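Local coordinates for protein KLLA0E08119p (Kluyveromyces lactis, PDB 3VA7) that probably carboxylates biotin with ATP and bicarbonate and passes the carboxyl group to urea, forming urea-1-carboxylate, the first step of urea breakdown by the allophanate route, at residues E365-F377 / T437-L449. Sequence-based numbering, arbitrary orientation.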
ATOM      1  N   GLU A 365      21.443  13.575  20.063  1.00 32.49           N
ATOM      2  CA  GLU A 365      20.098  13.059  19.852  1.00 32.68           C
ATOM      3  C   GLU A 365      19.437  13.883  18.752  1.00 32.81           C
ATOM      4  O   GLU A 365      19.553  15.100  18.753  1.00 33.54           O
ATOM      5  CB  GLU A 365      19.249  13.173  21.132  1.00 31.79           C
ATOM      6  CG  GLU A 365      17.797  12.854  20.883  1.00 33.24           C
ATOM      7  CD  GLU A 365      16.937  12.854  22.133  1.00 36.20           C
ATOM      8  OE1 GLU A 365      16.673  11.751  22.661  1.00 36.98           O
ATOM      9  OE2 GLU A 365      16.498  13.938  22.571  1.00 34.37           O
ATOM     10  N   ALA A 366      18.753  13.220  17.827  1.00 32.44           N
ATOM     11  CA  ALA A 366      17.947  13.897  16.816  1.00 32.39           C
ATOM     12  C   ALA A 366      16.514  13.394  16.957  1.00 32.53           C
ATOM     13  O   ALA A 366      16.263  12.198  17.224  1.00 32.03           O
ATOM     14  CB  ALA A 366      18.493  13.603  15.384  1.00 31.36           C
ATOM     15  N   ARG A 367      15.561  14.293  16.784  1.00 32.83           N
ATOM     16  CA  ARG A 367      14.181  13.906  16.986  1.00 33.21           C
ATOM     17  C   ARG A 367      13.471  13.685  15.653  1.00 33.46           C
ATOM     18  O   ARG A 367      13.170  14.652  14.934  1.00 33.33           O
ATOM     19  CB  ARG A 367      13.474  15.010  17.750  1.00 33.26           C
ATOM     20  CG  ARG A 367      14.117  15.466  19.042  1.00 34.02           C
ATOM     21  CD  ARG A 367      12.995  16.085  19.910  1.00 34.25           C
ATOM     22  NE  ARG A 367      13.446  16.608  21.190  1.00 32.70           N
ATOM     23  CZ  ARG A 367      12.659  17.288  22.019  1.00 35.45           C
ATOM     24  NH1 ARG A 367      11.393  17.516  21.702  1.00 34.34           N
ATOM     25  NH2 ARG A 367      13.131  17.751  23.159  1.00 36.90           N
ATOM     26  N   LEU A 368      13.191  12.429  15.329  1.00 33.80           N
ATOM     27  CA  LEU A 368      12.428  12.101  14.129  1.00 34.62           C
ATOM     28  C   LEU A 368      10.951  12.318  14.348  1.00 35.93           C
ATOM     29  O   LEU A 368      10.336  11.616  15.152  1.00 35.70           O
ATOM     30  CB  LEU A 368      12.662  10.651  13.688  1.00 34.60           C
ATOM     31  CG  LEU A 368      12.165  10.210  12.280  1.00 33.30           C
ATOM     32  CD1 LEU A 368      13.107  10.675  11.153  1.00 27.95           C
ATOM     33  CD2 LEU A 368      11.967   8.675  12.208  1.00 29.23           C
ATOM     34  N   TYR A 369      10.400  13.285  13.613  1.00 37.50           N
ATOM     35  CA  TYR A 369       8.968  13.638  13.626  1.00 38.46           C
ATOM     36  C   TYR A 369       8.246  13.253  12.324  1.00 39.13           C
ATOM     37  O   TYR A 369       8.809  13.391  11.221  1.00 39.17           O
ATOM     38  CB  TYR A 369       8.798  15.153  13.819  1.00 38.75           C
ATOM     39  CG  TYR A 369       9.079  15.663  15.224  1.00 40.71           C
ATOM     40  CD1 TYR A 369       8.103  15.553  16.214  1.00 43.53           C
ATOM     41  CD2 TYR A 369      10.283  16.293  15.550  1.00 39.42           C
ATOM     42  CE1 TYR A 369       8.317  16.004  17.508  1.00 43.21           C
ATOM     43  CE2 TYR A 369      10.512  16.757  16.837  1.00 41.03           C
ATOM     44  CZ  TYR A 369       9.507  16.610  17.820  1.00 43.39           C
ATOM     45  OH  TYR A 369       9.655  17.021  19.133  1.00 44.41           O
ATOM     46  N   ALA A 370       6.991  12.803  12.437  1.00 39.70           N
ATOM     47  CA  ALA A 370       6.093  12.672  11.289  1.00 39.36           C
ATOM     48  C   ALA A 370       5.597  14.063  10.930  1.00 40.77           C
ATOM     49  O   ALA A 370       4.514  14.500  11.350  1.00 40.85           O
ATOM     50  CB  ALA A 370       4.951  11.790  11.627  1.00 38.71           C
ATOM     51  N   GLU A 371       6.404  14.773  10.160  1.00 42.36           N
ATOM     52  CA  GLU A 371       6.127  16.164   9.789  1.00 44.45           C
ATOM     53  C   GLU A 371       6.680  16.446   8.404  1.00 45.73           C
ATOM     54  O   GLU A 371       7.658  15.785   7.961  1.00 45.82           O
ATOM     55  CB  GLU A 371       6.918  17.107  10.678  1.00 44.36           C
ATOM     56  CG  GLU A 371       6.231  17.697  11.823  1.00 44.70           C
ATOM     57  CD  GLU A 371       7.256  18.335  12.744  1.00 45.98           C
ATOM     58  OE1 GLU A 371       8.448  18.360  12.317  1.00 42.28           O
ATOM     59  OE2 GLU A 371       6.869  18.775  13.873  1.00 45.25           O
ATOM     60  N   ASN A 372       6.136  17.491   7.774  1.00 46.51           N
ATOM     61  CA  ASN A 372       6.658  17.949   6.491  1.00 47.02           C
ATOM     62  C   ASN A 372       7.487  19.254   6.540  1.00 47.79           C
ATOM     63  O   ASN A 372       6.938  20.354   6.606  1.00 48.29           O
ATOM     64  CB  ASN A 372       5.504  18.040   5.489  1.00 46.59           C
ATOM     65  CG  ASN A 372       5.995  18.244   4.098  1.00 46.35           C
ATOM     66  OD1 ASN A 372       7.185  18.365   3.881  1.00 44.29           O
ATOM     67  ND2 ASN A 372       5.094  18.278   3.145  1.00 48.65           N
ATOM     68  N   PRO A 373       8.821  19.153   6.512  1.00 48.83           N
ATOM     69  CA  PRO A 373       9.604  20.409   6.513  1.00 49.77           C
ATOM     70  C   PRO A 373       9.352  21.379   5.342  1.00 51.32           C
ATOM     71  O   PRO A 373       9.533  22.600   5.495  1.00 51.28           O
ATOM     72  CB  PRO A 373      11.032  19.904   6.497  1.00 49.12           C
ATOM     73  CG  PRO A 373      10.943  18.662   7.298  1.00 48.75           C
ATOM     74  CD  PRO A 373       9.675  18.000   6.832  1.00 48.74           C
ATOM     75  N   VAL A 374       8.903  20.844   4.203  1.00 52.83           N
ATOM     76  CA  VAL A 374       8.648  21.635   2.983  1.00 54.04           C
ATOM     77  C   VAL A 374       7.321  22.404   3.050  1.00 55.27           C
ATOM     78  O   VAL A 374       7.196  23.498   2.470  1.00 55.58           O
ATOM     79  CB  VAL A 374       8.688  20.744   1.717  1.00 53.92           C
ATOM     80  CG1 VAL A 374       8.237  21.506   0.485  1.00 54.00           C
ATOM     81  CG2 VAL A 374      10.086  20.146   1.512  1.00 53.56           C
ATOM     82  N   LYS A 375       6.338  21.844   3.749  1.00 56.02           N
ATOM     83  CA  LYS A 375       5.085  22.558   3.977  1.00 57.12           C
ATOM     84  C   LYS A 375       4.878  22.942   5.453  1.00 57.24           C
ATOM     85  O   LYS A 375       3.872  22.572   6.061  1.00 57.66           O
ATOM     86  CB  LYS A 375       3.875  21.773   3.429  1.00 57.69           C
ATOM     87  CG  LYS A 375       3.887  21.474   1.878  1.00 60.44           C
ATOM     88  CD  LYS A 375       4.362  22.685   1.000  1.00 64.12           C
ATOM     89  CE  LYS A 375       3.194  23.612   0.584  1.00 64.27           C
ATOM     90  NZ  LYS A 375       2.055  22.780   0.065  1.00 63.10           N
ATOM     91  N   ASP A 376       5.821  23.684   6.025  1.00 57.32           N
ATOM     92  CA  ASP A 376       5.586  24.331   7.332  1.00 57.96           C
ATOM     93  C   ASP A 376       5.529  23.383   8.545  1.00 57.14           C
ATOM     94  O   ASP A 376       4.896  23.699   9.570  1.00 56.68           O
ATOM     95  CB  ASP A 376       4.270  25.157   7.295  1.00 59.08           C
ATOM     96  CG  ASP A 376       4.371  26.405   6.417  1.00 60.67           C
ATOM     97  OD1 ASP A 376       5.173  27.310   6.742  1.00 62.24           O
ATOM     98  OD2 ASP A 376       3.631  26.479   5.412  1.00 61.87           O
ATOM     99  N   PHE A 377       6.170  22.226   8.433  1.00 56.27           N
ATOM    100  CA  PHE A 377       6.203  21.271   9.544  1.00 55.49           C
ATOM    101  C   PHE A 377       4.787  20.860   9.980  1.00 55.69           C
ATOM    102  O   PHE A 377       4.476  20.694  11.166  1.00 55.28           O
ATOM    103  CB  PHE A 377       7.061  21.817  10.680  1.00 54.91           C
ATOM    104  CG  PHE A 377       8.432  22.212  10.229  1.00 53.32           C
ATOM    105  CD1 PHE A 377       8.660  23.488   9.694  1.00 51.43           C
ATOM    106  CD2 PHE A 377       9.484  21.298  10.295  1.00 50.16           C
ATOM    107  CE1 PHE A 377       9.916  23.870   9.246  1.00 49.75           C
ATOM    108  CE2 PHE A 377      10.749  21.648   9.859  1.00 51.85           C
ATOM    109  CZ  PHE A 377      10.973  22.954   9.319  1.00 51.96           C
ATOM    110  N   THR A 437      18.707   5.470   8.674  1.00 42.42           N
ATOM    111  CA  THR A 437      17.334   5.503   9.157  1.00 42.43           C
ATOM    112  C   THR A 437      16.396   5.569   7.963  1.00 42.29           C
ATOM    113  O   THR A 437      16.309   6.607   7.250  1.00 42.92           O
ATOM    114  CB  THR A 437      17.096   6.735  10.083  1.00 42.73           C
ATOM    115  OG1 THR A 437      17.710   6.511  11.366  1.00 43.83           O
ATOM    116  CG2 THR A 437      15.583   7.017  10.284  1.00 42.70           C
ATOM    117  N   ALA A 438      15.688   4.472   7.748  1.00 41.06           N
ATOM    118  CA  ALA A 438      14.704   4.410   6.684  1.00 40.32           C
ATOM    119  C   ALA A 438      13.282   4.187   7.232  1.00 39.70           C
ATOM    120  O   ALA A 438      12.936   3.074   7.675  1.00 39.78           O
ATOM    121  CB  ALA A 438      15.078   3.336   5.692  1.00 39.89           C
ATOM    122  N   VAL A 439      12.483   5.254   7.201  1.00 38.31           N
ATOM    123  CA  VAL A 439      11.088   5.233   7.629  1.00 37.80           C
ATOM    124  C   VAL A 439      10.132   5.783   6.537  1.00 38.37           C
ATOM    125  O   VAL A 439      10.256   6.932   6.102  1.00 37.33           O
ATOM    126  CB  VAL A 439      10.932   6.019   8.923  1.00 37.52           C
ATOM    127  CG1 VAL A 439       9.433   6.249   9.237  1.00 37.93           C
ATOM    128  CG2 VAL A 439      11.675   5.310  10.065  1.00 35.90           C
ATOM    129  N   TYR A 440       9.173   4.961   6.103  1.00 39.25           N
ATOM    130  CA  TYR A 440       8.368   5.292   4.934  1.00 40.18           C
ATOM    131  C   TYR A 440       6.885   5.013   5.197  1.00 40.44           C
ATOM    132  O   TYR A 440       6.560   4.081   5.924  1.00 40.29           O
ATOM    133  CB  TYR A 440       8.833   4.497   3.709  1.00 40.54           C
ATOM    134  CG  TYR A 440      10.318   4.537   3.333  1.00 44.34           C
ATOM    135  CD1 TYR A 440      10.900   5.669   2.718  1.00 49.14           C
ATOM    136  CD2 TYR A 440      11.123   3.406   3.509  1.00 47.41           C
ATOM    137  CE1 TYR A 440      12.271   5.685   2.345  1.00 51.38           C
ATOM    138  CE2 TYR A 440      12.470   3.394   3.133  1.00 49.06           C
ATOM    139  CZ  TYR A 440      13.041   4.531   2.563  1.00 52.62           C
ATOM    140  OH  TYR A 440      14.381   4.486   2.213  1.00 55.24           O
ATOM    141  N   GLY A 441       5.997   5.826   4.618  1.00 40.73           N
ATOM    142  CA  GLY A 441       4.561   5.730   4.905  1.00 41.62           C
ATOM    143  C   GLY A 441       3.932   7.024   5.414  1.00 42.58           C
ATOM    144  O   GLY A 441       2.711   7.251   5.272  1.00 42.36           O
ATOM    145  N   CYS A 442       4.781   7.842   6.037  1.00 43.03           N
ATOM    146  CA  CYS A 442       4.499   9.190   6.472  1.00 44.26           C
ATOM    147  C   CYS A 442       5.619  10.043   5.946  1.00 43.26           C
ATOM    148  O   CYS A 442       6.718   9.560   5.751  1.00 43.47           O
ATOM    149  CB  CYS A 442       4.614   9.278   7.989  1.00 44.83           C
ATOM    150  SG  CYS A 442       3.265   8.468   8.813  1.00 56.16           S
ATOM    151  N   ILE A 443       5.361  11.320   5.766  1.00 42.92           N
ATOM    152  CA  ILE A 443       6.412  12.261   5.585  1.00 42.91           C
ATOM    153  C   ILE A 443       7.137  12.463   6.949  1.00 42.61           C
ATOM    154  O   ILE A 443       6.497  12.570   8.009  1.00 42.49           O
ATOM    155  CB  ILE A 443       5.848  13.597   5.035  1.00 43.67           C
ATOM    156  CG1 ILE A 443       5.020  13.356   3.741  1.00 45.91           C
ATOM    157  CG2 ILE A 443       7.009  14.635   4.819  1.00 42.55           C
ATOM    158  CD1 ILE A 443       4.116  14.553   3.308  1.00 47.92           C
ATOM    159  N   THR A 444       8.471  12.491   6.902  1.00 41.73           N
ATOM    160  CA  THR A 444       9.299  12.659   8.085  1.00 41.04           C
ATOM    161  C   THR A 444      10.165  13.875   7.918  1.00 40.35           C
ATOM    162  O   THR A 444      10.102  14.545   6.888  1.00 40.12           O
ATOM    163  CB  THR A 444      10.202  11.415   8.388  1.00 41.57           C
ATOM    164  OG1 THR A 444      11.281  11.283   7.436  1.00 41.30           O
ATOM    165  CG2 THR A 444       9.346  10.124   8.428  1.00 40.95           C
ATOM    166  N   ASN A 445      10.964  14.161   8.933  1.00 38.98           N
ATOM    167  CA  ASN A 445      11.839  15.299   8.885  1.00 38.18           C
ATOM    168  C   ASN A 445      13.252  14.794   8.710  1.00 37.48           C
ATOM    169  O   ASN A 445      14.206  15.466   9.030  1.00 38.65           O
ATOM    170  CB  ASN A 445      11.656  16.173  10.140  1.00 38.75           C
ATOM    171  CG  ASN A 445      12.058  15.443  11.481  1.00 39.69           C
ATOM    172  OD1 ASN A 445      12.062  14.220  11.589  1.00 38.12           O
ATOM    173  ND2 ASN A 445      12.391  16.232  12.490  1.00 41.38           N
ATOM    174  N   ILE A 446      13.397  13.592   8.184  1.00 36.38           N
ATOM    175  CA  ILE A 446      14.699  12.945   8.188  1.00 35.27           C
ATOM    176  C   ILE A 446      15.694  13.740   7.354  1.00 36.62           C
ATOM    177  O   ILE A 446      16.832  13.951   7.746  1.00 36.43           O
ATOM    178  CB  ILE A 446      14.597  11.442   7.764  1.00 34.41           C
ATOM    179  CG1 ILE A 446      15.877  10.679   8.013  1.00 32.29           C
ATOM    180  CG2 ILE A 446      14.107  11.232   6.289  1.00 34.75           C
ATOM    181  CD1 ILE A 446      16.419  10.735   9.448  1.00 30.75           C
ATOM    182  N   ASP A 447      15.241  14.167   6.187  1.00 38.25           N
ATOM    183  CA  ASP A 447      16.068  14.876   5.250  1.00 39.10           C
ATOM    184  C   ASP A 447      16.459  16.209   5.844  1.00 39.13           C
ATOM    185  O   ASP A 447      17.594  16.597   5.741  1.00 39.77           O
ATOM    186  CB  ASP A 447      15.347  15.101   3.904  1.00 39.51           C
ATOM    187  CG  ASP A 447      16.276  15.705   2.863  1.00 40.28           C
ATOM    188  OD1 ASP A 447      17.261  15.024   2.544  1.00 41.40           O
ATOM    189  OD2 ASP A 447      16.074  16.871   2.429  1.00 41.61           O
ATOM    190  N   TYR A 448      15.507  16.924   6.418  1.00 39.28           N
ATOM    191  CA  TYR A 448      15.788  18.142   7.195  1.00 40.09           C
ATOM    192  C   TYR A 448      16.841  17.911   8.308  1.00 39.49           C
ATOM    193  O   TYR A 448      17.810  18.651   8.437  1.00 38.98           O
ATOM    194  CB  TYR A 448      14.473  18.589   7.780  1.00 40.12           C
ATOM    195  CG  TYR A 448      14.527  19.720   8.734  1.00 42.87           C
ATOM    196  CD1 TYR A 448      14.408  19.484  10.101  1.00 44.13           C
ATOM    197  CD2 TYR A 448      14.612  21.046   8.282  1.00 44.41           C
ATOM    198  CE1 TYR A 448      14.403  20.522  11.003  1.00 46.53           C
ATOM    199  CE2 TYR A 448      14.619  22.103   9.177  1.00 45.13           C
ATOM    200  CZ  TYR A 448      14.510  21.836  10.540  1.00 46.99           C
ATOM    201  OH  TYR A 448      14.510  22.851  11.471  1.00 48.23           O
ATOM    202  N   LEU A 449      16.654  16.846   9.073  1.00 39.58           N
ATOM    203  CA  LEU A 449      17.633  16.433  10.081  1.00 40.48           C
ATOM    204  C   LEU A 449      19.004  16.210   9.483  1.00 40.82           C
ATOM    205  O   LEU A 449      19.994  16.611  10.082  1.00 41.67           O
ATOM    206  CB  LEU A 449      17.202  15.138  10.809  1.00 39.79           C
ATOM    207  CG  LEU A 449      16.394  15.140  12.111  1.00 38.44           C
ATOM    208  CD1 LEU A 449      15.861  16.502  12.480  1.00 37.48           C
ATOM    209  CD2 LEU A 449      15.292  14.093  12.045  1.00 36.27           C
TER
HETATM  210  O   HOH W   1      11.424  19.041  12.369  1.00 41.25           O
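The backbone of 365-377 comes nearest that of 437-449 at Ala370 and Thr444, whose CA atoms lie 4.5 Å apart where the strand is interrupted at Ala370, the centre of an inverse gamma turn, beside the residues leading into helix 446-454. Asn445, at the N-cap position of that helix, carries the polar part with its side-chain amide. Its ND2 donates to Arg367 O (3.0 Å, 168°) within the amide plane, while its OD1 accepts from Tyr369 N (2.8 Å), which sits well above the carbonyl plane. With chi1 at 64°, CG is tucked between the backbone N and carbonyl carbon, turning the amide to the strand instead of to the helix's own N-H groups. A water accepts from ND2 and donates to Glu371 OE1. Shortening this residue to alanine removes both amide bonds and would probably leave Arg367 O and Tyr369 N without these partners. On the apolar flank, Leu368 CD1 packs on Ile446 CD1 (3.7 Å), and its CD2 reaches Val439. Farther along, Pro373 CG rests on Tyr448 CB (3.6 Å), and Phe377 points its edge at the Tyr448 ring face in a T-shaped stack, centroids 5.1 Å apart. Within the biotin carboxylase C-terminal domain, one side-chain amide thus bridges two strand backbone groups, beside a weak backbone bond from Asn445 N to Tyr369 O, tying sheet to helix start between apolar contacts.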